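PDB 4CHH: protein interacting with HSP90 1 from Saccharomyces cerevisiae, which works in the R2TP complex with RVB1, RVB2 and TAH1, interacts with HSP90, and is needed for pre-rRNA processing and the NOP58-snoRNA interaction. Local coordinates for residues 30-35 against 171-176; 40-45 against 57-62; 70-75 against 91-96. All coordinates share one frame; numbering follows the deposited sequence.

From the N terminus, the long strand 29-47 gives its first residues to interaction 1, whose partner, 171-176, lies near the C-terminal end of the modelled chain, so this contact closes a loop around most of the modelled chain. Further along the same strand, interaction 2 pairs 40-45 with 57-62 and closes the short loop of a beta hairpin. Next, 70-75 meets 91-96, closing a loop that holds helix 78-86, which makes interaction 3. Interactions 2 and 3 follow one another in series, both nested inside interaction 1, and none cross. All three reach one mixed sheet. Interactions 1 and 3 also touch, since I95 packs against I32 and V173, whereas interaction 2 lies apart, beyond the domain's centre.

Interaction 1: residues 30-35 against 171-176; sequences SKIEPI and LEVLND
The carboxylate of E172 is met from above its plane by the ammonium of K31, whose NZ lies 2.9 Å from OE2 in a salt bridge. The amide of N175 is held at both polar atoms: ND2 donates to a water that also bonds S30 OG, while OD1 accepts from the backbone N of A184. The ring of P34 offers its CG corner to L171 CD1, 3.9 Å away, as the two side chains cross obliquely.

These groups flank an antiparallel pairing of strands 29-47 and 171-174. Two hydrogen-bonded pairs, S30 with V173 and I32 with L171, enclose the non-hydrogen-bonded pair K31 with E172. S30 N reaches V173 O at 2.7 Å, and V173 N returns a bond of the same length to S30 O, at a nearly straight 175°. I32 and L171 exchange a second such couple.

K31 and E172 run side by side on the exposed face; a bend at chi2 (-91°) brings the lysine's CD and CE alongside E172 CG and OE2. On the other face I32 and V173, branched at CB as suits a strand, cross at about a right angle, CD1 to CG2 3.7 Å, and both pack on I95. Backbone bonds and buried hydrocarbon therefore probably carry most of the pairing, with the solvent-facing ion pair a modest addition.

Interaction 2: residues 40-45 against 57-62; sequences IKTKLL and RKVFIN
V59 O is gripped twice: by a hydrogen bond from T42 N, 2.7 Å long and in the carbonyl plane, and by a CA-H...O contact from K41 CA at 3.3 Å. It sits in the beta hairpin of strands 29-47 and 58-66, where antiparallel hydrogen-bonded pairs (I40 with I61, T42 with V59) take turns with non-hydrogen-bonded ones (K41 with F60, K43 with K58). L44 N adds a bond to R57 O at the loop end of the hairpin.

On the buried face the branched residues lie side by side. T42 turns OG1 anti to its backbone N (chi1 179°), so the hydroxyl can bond C152 O while CG2, in the crowded position, rests 3.7 Å from V59 CG1. Threonine suits this spot by offering both. I40 and I61 meet through CD1 and CG2 and are covered by helix 129-147.

The face bearing K41, K43, K58 and F60 is more polar. The chain of K41, bent at chi3, runs alongside the F60 ring, CD 3.7 Å from CE2, its methylenes against the ring and its ammonium carried beyond; K164 makes a cation-pi contact with the same ring. K41 NZ and K58 NZ come within 3.9 Å, which probably disfavours full charge on both. V59 N reaches T42 O from 51° above the carbonyl plane.

Interaction 3: residues 70-75 against 91-96; sequences PKPEVD and EIPIIT
With phi near -55° at both P70 and P72, and psi close to 150°, the backbone of 70-72 is extended and runs opposite to 91-95, so that proline rings from both sides come together. In I95, chi1 of -62° sets CG1 anti to the carbonyl carbon and the extended chi2 carries CD1 out to P70 CD, 4.2 Å away; the two side chains cross at about a right angle.

P93 directs its CB toward 70-72. Its CG lies 3.4 Å from P70 O, and its CD meets P72 CD at 3.8 Å as the rings cross obliquely. P72 in turn sets CG 3.3 Å from E91 O. Proline suits such a place because it has no N-H to satisfy and presents a rigid, compact hydrocarbon surface. No direct hydrogen bond links the segments; a water does so instead, donating to P70 O at 2.9 Å and to P93 O at 2.8 Å, which gives each carbonyl a donor. An alanine in place of P72 would remove CG and CD, and would probably loosen the packing on P93 and E91 O and lose the ring's restriction of phi.

This is a surface contact that packs the loop ahead of helix 78-86 against the approach to strand 95-103. K71 faces away and forms a salt bridge with D120. P72 and I92 both rest on helix 119-127 through C121, while I94 packs on W138 of helix 129-147 and I95 pairs its backbone with C116 of strand 109-118.

Interaction 1: residues 30-35 against 171-176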
# COMPACT_ATOMS: atom_id res chain seq x y z
N SER A 30 -10.29 0.67 16.12
CA SER A 30 -9.43 -0.50 16.24
C SER A 30 -8.06 -0.19 15.66
O SER A 30 -7.93 0.66 14.78
CB SER A 30 -10.03 -1.70 15.52
OG SER A 30 -11.10 -2.27 16.26
N LYS A 31 -7.04 -0.90 16.14
CA LYS A 31 -5.68 -0.75 15.67
C LYS A 31 -5.25 -2.00 14.91
O LYS A 31 -5.54 -3.12 15.30
CB LYS A 31 -4.70 -0.47 16.83
CG LYS A 31 -4.97 0.82 17.60
CD LYS A 31 -4.23 2.02 17.05
CE LYS A 31 -4.20 3.16 18.03
NZ LYS A 31 -3.25 4.22 17.61
N ILE A 32 -4.59 -1.78 13.80
CA ILE A 32 -4.02 -2.85 12.99
C ILE A 32 -2.53 -2.62 13.04
O ILE A 32 -2.08 -1.55 12.63
CB ILE A 32 -4.59 -2.87 11.54
CG1 ILE A 32 -6.11 -3.15 11.50
CG2 ILE A 32 -3.80 -3.87 10.68
CD1 ILE A 32 -6.76 -3.03 10.09
N GLU A 33 -1.77 -3.60 13.54
CA GLU A 33 -0.30 -3.52 13.59
C GLU A 33 0.24 -4.29 12.37
O GLU A 33 0.11 -5.51 12.31
CB GLU A 33 0.24 -4.07 14.91
CG GLU A 33 -0.32 -3.30 16.10
CD GLU A 33 0.69 -3.06 17.21
OE1 GLU A 33 0.97 -4.01 17.98
OE2 GLU A 33 1.21 -1.92 17.30
N PRO A 34 0.74 -3.58 11.33
CA PRO A 34 1.14 -4.28 10.09
C PRO A 34 2.43 -5.09 10.21
O PRO A 34 3.31 -4.75 11.00
CB PRO A 34 1.31 -3.14 9.08
CG PRO A 34 0.72 -1.92 9.73
CD PRO A 34 0.90 -2.12 11.19
N ILE A 35 2.53 -6.16 9.42
CA ILE A 35 3.70 -7.03 9.35
C ILE A 35 4.48 -6.61 8.09
O ILE A 35 3.92 -6.64 6.99
CB ILE A 35 3.30 -8.56 9.33
CG1 ILE A 35 2.47 -8.95 10.59
CG2 ILE A 35 4.56 -9.47 9.17
CD1 ILE A 35 1.54 -10.17 10.43
N LEU A 171 -2.29 1.22 12.32
CA LEU A 171 -3.33 1.84 11.52
C LEU A 171 -4.58 1.91 12.36
O LEU A 171 -4.98 0.91 12.95
CB LEU A 171 -3.60 1.05 10.24
CG LEU A 171 -2.49 1.04 9.22
CD1 LEU A 171 -2.55 -0.22 8.40
CD2 LEU A 171 -2.60 2.24 8.31
N GLU A 172 -5.19 3.09 12.42
CA GLU A 172 -6.41 3.30 13.19
C GLU A 172 -7.58 3.10 12.25
O GLU A 172 -7.70 3.79 11.24
CB GLU A 172 -6.41 4.69 13.82
CG GLU A 172 -5.30 4.91 14.84
CD GLU A 172 -5.41 6.22 15.61
OE1 GLU A 172 -5.58 7.28 14.98
OE2 GLU A 172 -5.30 6.18 16.86
N VAL A 173 -8.42 2.12 12.54
CA VAL A 173 -9.53 1.83 11.63
C VAL A 173 -10.84 1.71 12.40
O VAL A 173 -10.86 1.29 13.56
CB VAL A 173 -9.28 0.57 10.74
CG1 VAL A 173 -7.98 0.68 9.95
CG2 VAL A 173 -9.32 -0.73 11.55
N LEU A 174 -11.94 2.04 11.71
CA LEU A 174 -13.28 1.86 12.25
C LEU A 174 -13.63 0.38 12.12
O LEU A 174 -13.06 -0.32 11.28
CB LEU A 174 -14.30 2.78 11.57
CG LEU A 174 -14.26 4.25 12.06
CD1 LEU A 174 -13.45 5.12 11.11
CD2 LEU A 174 -15.65 4.82 12.19
N ASN A 175 -14.52 -0.11 12.99
CA ASN A 175 -14.92 -1.51 13.06
C ASN A 175 -15.53 -2.04 11.75
O ASN A 175 -15.37 -3.23 11.46
CB ASN A 175 -15.89 -1.70 14.22
CG ASN A 175 -15.72 -3.02 14.92
OD1 ASN A 175 -16.49 -3.96 14.69
ND2 ASN A 175 -14.69 -3.14 15.75
N ASP A 176 -16.16 -1.18 10.93
CA ASP A 176 -16.74 -1.58 9.65
C ASP A 176 -15.66 -1.68 8.53
O ASP A 176 -15.97 -2.10 7.41
CB ASP A 176 -17.87 -0.61 9.23
CG ASP A 176 -18.93 -1.27 8.37
OD1 ASP A 176 -19.72 -2.08 8.92
OD2 ASP A 176 -18.97 -0.99 7.15
O HOH W 1 -13.18 -0.78 16.28

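Interaction 2: residues 40-45 against 57-62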
# COMPACT_ATOMS: atom_id res chain seq x y z
N ILE A 40 8.19 -0.30 -2.11
CA ILE A 40 8.10 0.29 -3.45
C ILE A 40 8.78 1.64 -3.34
O ILE A 40 8.39 2.44 -2.50
CB ILE A 40 6.66 0.42 -4.03
CG1 ILE A 40 5.81 -0.87 -3.88
CG2 ILE A 40 6.67 0.95 -5.47
CD1 ILE A 40 4.25 -0.61 -3.91
N LYS A 41 9.77 1.89 -4.17
CA LYS A 41 10.43 3.20 -4.20
C LYS A 41 9.97 3.90 -5.46
O LYS A 41 9.92 3.30 -6.52
CB LYS A 41 11.95 3.04 -4.16
CG LYS A 41 12.73 4.33 -4.11
CD LYS A 41 14.21 4.02 -4.01
CE LYS A 41 15.05 5.02 -4.75
NZ LYS A 41 16.48 4.60 -4.79
N THR A 42 9.56 5.16 -5.34
CA THR A 42 9.11 5.92 -6.49
C THR A 42 9.52 7.37 -6.27
O THR A 42 10.37 7.66 -5.42
CB THR A 42 7.58 5.68 -6.81
OG1 THR A 42 7.18 6.47 -7.93
CG2 THR A 42 6.68 6.00 -5.66
N LYS A 43 8.93 8.26 -7.07
CA LYS A 43 9.20 9.69 -7.10
C LYS A 43 7.88 10.49 -7.06
O LYS A 43 6.93 10.15 -7.76
CB LYS A 43 9.98 9.98 -8.41
CG LYS A 43 10.65 11.34 -8.45
CD LYS A 43 11.49 11.51 -9.71
CE LYS A 43 11.99 12.92 -9.83
NZ LYS A 43 13.07 13.21 -8.85
N LEU A 44 7.84 11.55 -6.27
CA LEU A 44 6.64 12.42 -6.23
C LEU A 44 6.65 13.37 -7.46
O LEU A 44 7.58 14.15 -7.61
CB LEU A 44 6.64 13.22 -4.92
CG LEU A 44 5.50 14.25 -4.72
CD1 LEU A 44 4.15 13.57 -4.58
CD2 LEU A 44 5.78 15.12 -3.50
N LEU A 45 5.65 13.28 -8.36
CA LEU A 45 5.68 14.19 -9.52
C LEU A 45 4.96 15.50 -9.21
O LEU A 45 5.41 16.57 -9.65
CB LEU A 45 5.10 13.54 -10.79
CG LEU A 45 5.80 12.27 -11.30
CD1 LEU A 45 5.10 11.74 -12.54
CD2 LEU A 45 7.33 12.50 -11.56
N ARG A 57 10.72 14.72 -4.88
CA ARG A 57 11.28 13.98 -3.77
C ARG A 57 10.96 12.49 -3.88
O ARG A 57 9.94 12.12 -4.47
CB ARG A 57 10.80 14.52 -2.42
CG ARG A 57 11.19 15.99 -2.17
CD ARG A 57 12.67 16.16 -1.93
NE ARG A 57 13.05 17.57 -1.81
CZ ARG A 57 13.66 18.25 -2.77
NH1 ARG A 57 13.94 17.67 -3.93
NH2 ARG A 57 13.99 19.52 -2.58
N LYS A 58 11.85 11.66 -3.31
CA LYS A 58 11.74 10.21 -3.24
C LYS A 58 10.55 9.83 -2.41
O LYS A 58 10.24 10.46 -1.40
CB LYS A 58 13.00 9.56 -2.64
CG LYS A 58 14.26 9.62 -3.49
CD LYS A 58 15.35 8.73 -2.88
CE LYS A 58 16.75 9.18 -3.23
NZ LYS A 58 17.36 8.35 -4.31
N VAL A 59 9.89 8.79 -2.85
CA VAL A 59 8.72 8.25 -2.18
C VAL A 59 8.97 6.78 -1.90
O VAL A 59 9.49 6.05 -2.75
CB VAL A 59 7.41 8.49 -3.01
CG1 VAL A 59 6.24 7.68 -2.43
CG2 VAL A 59 7.05 9.97 -3.02
N PHE A 60 8.58 6.35 -0.71
CA PHE A 60 8.64 4.95 -0.32
C PHE A 60 7.29 4.47 0.14
O PHE A 60 6.62 5.15 0.93
CB PHE A 60 9.66 4.69 0.79
CG PHE A 60 11.08 4.97 0.38
CD1 PHE A 60 11.62 6.25 0.52
CD2 PHE A 60 11.90 3.95 -0.09
CE1 PHE A 60 12.95 6.51 0.15
CE2 PHE A 60 13.24 4.22 -0.44
CZ PHE A 60 13.74 5.50 -0.32
N ILE A 61 6.90 3.31 -0.33
CA ILE A 61 5.65 2.71 0.10
C ILE A 61 5.97 1.38 0.76
O ILE A 61 6.55 0.51 0.12
CB ILE A 61 4.63 2.53 -1.07
CG1 ILE A 61 4.24 3.87 -1.70
CG2 ILE A 61 3.42 1.70 -0.59
CD1 ILE A 61 3.49 3.79 -3.12
N ASN A 62 5.59 1.23 2.03
CA ASN A 62 5.75 -0.01 2.76
C ASN A 62 4.54 -0.93 2.49
O ASN A 62 3.48 -0.69 3.04
CB ASN A 62 5.92 0.27 4.27
CG ASN A 62 7.26 0.90 4.60
OD1 ASN A 62 8.30 0.50 4.09
ND2 ASN A 62 7.27 1.97 5.38

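Interaction 3: residues 70-75 against 91-96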
# COMPACT_ATOMS: atom_id res chain seq x y z
N PRO A 70 -9.63 -6.74 5.38
CA PRO A 70 -10.52 -7.56 4.55
C PRO A 70 -9.79 -8.18 3.35
O PRO A 70 -8.73 -7.69 2.90
CB PRO A 70 -11.58 -6.57 4.06
CG PRO A 70 -11.57 -5.48 5.08
CD PRO A 70 -10.13 -5.35 5.49
N LYS A 71 -10.33 -9.28 2.86
CA LYS A 71 -9.75 -9.95 1.71
C LYS A 71 -10.87 -10.24 0.67
O LYS A 71 -12.05 -10.21 1.05
CB LYS A 71 -8.99 -11.22 2.14
CG LYS A 71 -9.84 -12.34 2.72
CD LYS A 71 -9.02 -13.61 2.98
CE LYS A 71 -8.75 -14.44 1.73
NZ LYS A 71 -8.41 -15.85 2.06
N PRO A 72 -10.55 -10.39 -0.64
CA PRO A 72 -11.62 -10.70 -1.62
C PRO A 72 -12.40 -11.95 -1.22
O PRO A 72 -11.83 -12.90 -0.66
CB PRO A 72 -10.82 -10.95 -2.92
CG PRO A 72 -9.56 -10.20 -2.73
CD PRO A 72 -9.23 -10.43 -1.29
N GLU A 73 -13.68 -11.98 -1.55
CA GLU A 73 -14.56 -13.14 -1.32
C GLU A 73 -14.20 -14.27 -2.29
O GLU A 73 -14.25 -15.44 -1.90
CB GLU A 73 -16.03 -12.74 -1.45
CG GLU A 73 -16.54 -12.01 -0.22
CD GLU A 73 -18.01 -11.62 -0.25
OE1 GLU A 73 -18.46 -11.00 -1.24
OE2 GLU A 73 -18.72 -11.94 0.73
N VAL A 74 -13.77 -13.91 -3.52
CA VAL A 74 -13.32 -14.86 -4.54
C VAL A 74 -11.82 -15.15 -4.32
O VAL A 74 -11.00 -14.23 -4.39
CB VAL A 74 -13.60 -14.35 -5.99
CG1 VAL A 74 -13.02 -15.31 -7.02
CG2 VAL A 74 -15.10 -14.15 -6.24
N ASP A 75 -11.49 -16.43 -4.07
CA ASP A 75 -10.14 -16.94 -3.87
C ASP A 75 -9.29 -16.71 -5.12
O ASP A 75 -9.82 -16.76 -6.23
CB ASP A 75 -10.19 -18.46 -3.54
CG ASP A 75 -8.88 -19.05 -3.03
OD1 ASP A 75 -8.11 -18.32 -2.35
OD2 ASP A 75 -8.62 -20.24 -3.32
N GLU A 91 -10.60 -6.91 -6.34
CA GLU A 91 -9.44 -6.13 -5.92
C GLU A 91 -8.92 -6.63 -4.61
O GLU A 91 -9.68 -7.13 -3.80
CB GLU A 91 -9.85 -4.64 -5.76
CG GLU A 91 -8.68 -3.68 -5.79
CD GLU A 91 -8.96 -2.27 -6.28
OE1 GLU A 91 -9.63 -2.13 -7.32
OE2 GLU A 91 -8.43 -1.32 -5.67
N ILE A 92 -7.62 -6.48 -4.38
CA ILE A 92 -7.05 -6.78 -3.07
C ILE A 92 -7.35 -5.53 -2.20
O ILE A 92 -6.83 -4.46 -2.53
CB ILE A 92 -5.53 -7.12 -3.14
CG1 ILE A 92 -5.27 -8.48 -3.80
CG2 ILE A 92 -4.88 -7.03 -1.74
CD1 ILE A 92 -3.77 -8.89 -3.97
N PRO A 93 -8.17 -5.59 -1.12
CA PRO A 93 -8.38 -4.38 -0.29
C PRO A 93 -7.05 -3.86 0.31
O PRO A 93 -6.19 -4.65 0.72
CB PRO A 93 -9.35 -4.86 0.80
CG PRO A 93 -10.06 -6.08 0.16
CD PRO A 93 -8.94 -6.74 -0.59
N ILE A 94 -6.87 -2.54 0.31
CA ILE A 94 -5.69 -1.88 0.87
C ILE A 94 -6.12 -0.84 1.91
O ILE A 94 -6.97 -0.01 1.61
CB ILE A 94 -4.78 -1.22 -0.23
CG1 ILE A 94 -4.42 -2.23 -1.36
CG2 ILE A 94 -3.49 -0.61 0.41
CD1 ILE A 94 -4.01 -1.65 -2.62
N ILE A 95 -5.49 -0.85 3.08
CA ILE A 95 -5.65 0.17 4.09
C ILE A 95 -4.31 0.94 4.10
O ILE A 95 -3.25 0.37 4.35
CB ILE A 95 -6.09 -0.37 5.48
CG1 ILE A 95 -7.50 -1.05 5.37
CG2 ILE A 95 -6.15 0.81 6.49
CD1 ILE A 95 -7.89 -1.95 6.52
N THR A 96 -4.37 2.23 3.76
CA THR A 96 -3.19 3.09 3.61
C THR A 96 -3.11 4.07 4.74
O THR A 96 -4.11 4.70 5.11
CB THR A 96 -3.24 3.82 2.25
OG1 THR A 96 -3.45 2.85 1.23
CG2 THR A 96 -1.98 4.60 1.94
O HOH W 2 -6.35 -7.33 1.33